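Local coordinates for beta-gamma-crystallin (Geodia cydonium, PDB 4IAU), which is of unknown function but binds calcium through a beta-gamma-crystallin domain built of Greek key strand motifs, at residues A[150-153]-A[154-157]. Sequence-based numbering, arbitrary orientation.
Sequences GVAN and DALK. With CA (calcium ion), chain B.
Asn153 and Asp154 lie side by side at the head of a type II beta turn running from Ala152 to Ala155. Asp154 reaches from this turn to the calcium ion. Asp154 CB sits 3.1 Å from Asn153 O; its CG swings anti to the carbonyl carbon (chi1 -64°), turning the carboxylate to the same side as the Asn153 amide, the two planes 37° apart. Asp154 OD1 then binds the calcium at 2.4 Å, with water 2 and, among others, Lys90 O, Gly112 O and Ser114 OG. Asp154 OD2 stands back from the metal, 3.4 Å from Asn153 ND2 at an angle too poor for a hydrogen bond. Asn153 ND2 hydrogen-bonds a glycerol, probably from the crystallisation liquor, while Asn153 OD1 pairs with Ser114 OG, a second-shell grip on a calcium ligand. The turn is closed by Ala155 N to Ala152 O, 3.2 Å, with the donor 49° out of the carbonyl plane. Water 1 donates to that same oxygen and accepts from Leu156 N, bridging the two arms one residue beyond the closing bond. Ala152 CB meets Ala155 CB at 3.8 Å, and deeper in, Val151 CG1 faces Leu156 CD1 at 4.3 Å. The loop leaves helix 146-149 through a Schellman motif at Gly150 and leads into strand 158-161.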
loop_
_atom_site.group_PDB
_atom_site.type_symbol
_atom_site.label_atom_id
_atom_site.label_comp_id
_atom_site.label_asym_id
_atom_site.label_seq_id
_atom_site.Cartn_x
_atom_site.Cartn_y
_atom_site.Cartn_z
ATOM N N GLY A 150 7.221 -5.021 14.205
ATOM C CA GLY A 150 8.248 -5.515 15.108
ATOM C C GLY A 150 9.581 -4.993 14.755
ATOM O O GLY A 150 10.526 -5.599 15.208
ATOM N N VAL A 151 9.697 -3.888 13.986
ATOM C CA VAL A 151 11.003 -3.339 13.649
ATOM C C VAL A 151 11.032 -1.855 13.972
ATOM O O VAL A 151 10.004 -1.187 14.033
ATOM C CB VAL A 151 11.340 -3.601 12.165
ATOM C CG1 VAL A 151 11.552 -5.089 11.941
ATOM C CG2 VAL A 151 10.288 -3.047 11.205
ATOM N N ALA A 152 12.243 -1.350 14.115
ATOM C CA ALA A 152 12.414 0.092 14.248
ATOM C C ALA A 152 12.041 0.760 12.922
ATOM O O ALA A 152 12.127 0.210 11.846
ATOM C CB ALA A 152 13.851 0.380 14.643
ATOM N N ASN A 153 11.626 2.018 13.048
ATOM C CA ASN A 153 11.325 2.773 11.849
ATOM C C ASN A 153 12.567 2.858 10.964
ATOM O O ASN A 153 13.694 3.050 11.455
ATOM C CB ASN A 153 10.816 4.174 12.171
ATOM C CG ASN A 153 10.286 4.888 10.970
ATOM O OD1 ASN A 153 9.470 4.294 10.220
ATOM N ND2 ASN A 153 10.697 6.107 10.735
ATOM N N ASP A 154 12.379 2.727 9.663
ATOM C CA ASP A 154 13.439 2.837 8.661
ATOM C C ASP A 154 14.496 1.745 8.787
ATOM O O ASP A 154 15.484 1.871 8.095
ATOM C CB ASP A 154 14.015 4.261 8.638
ATOM C CG ASP A 154 12.973 5.269 8.219
ATOM O OD1 ASP A 154 11.994 4.896 7.560
ATOM O OD2 ASP A 154 13.171 6.498 8.481
ATOM N N ALA A 155 14.304 0.713 9.512
ATOM C CA ALA A 155 15.299 -0.308 9.773
ATOM C C ALA A 155 15.148 -1.619 9.051
ATOM O O ALA A 155 16.103 -2.413 9.022
ATOM C CB ALA A 155 15.390 -0.554 11.283
ATOM N N LEU A 156 13.987 -1.921 8.488
ATOM C CA LEU A 156 13.793 -3.213 7.846
ATOM C C LEU A 156 14.716 -3.345 6.647
ATOM O O LEU A 156 14.597 -2.530 5.708
ATOM C CB LEU A 156 12.340 -3.374 7.439
ATOM C CG LEU A 156 11.965 -4.697 6.766
ATOM C CD1 LEU A 156 12.117 -5.856 7.747
ATOM C CD2 LEU A 156 10.551 -4.645 6.231
ATOM N N LYS A 157 15.549 -4.362 6.614
ATOM C CA LYS A 157 16.534 -4.566 5.576
ATOM C C LYS A 157 16.401 -5.863 4.827
ATOM O O LYS A 157 16.902 -5.954 3.678
ATOM C CB LYS A 157 17.950 -4.410 6.134
ATOM C CG LYS A 157 18.364 -2.969 6.288
ATOM C CD LYS A 157 19.832 -2.874 6.785
ATOM C CE LYS A 157 20.347 -1.445 6.762
ATOM N NZ LYS A 157 19.576 -0.503 7.620
HETATM CA CA CA B . 10.305 5.777 6.127
HETATM O O HOH W 1 11.492 -0.534 9.125
HETATM O O HOH W 2 11.908 7.040 4.964
#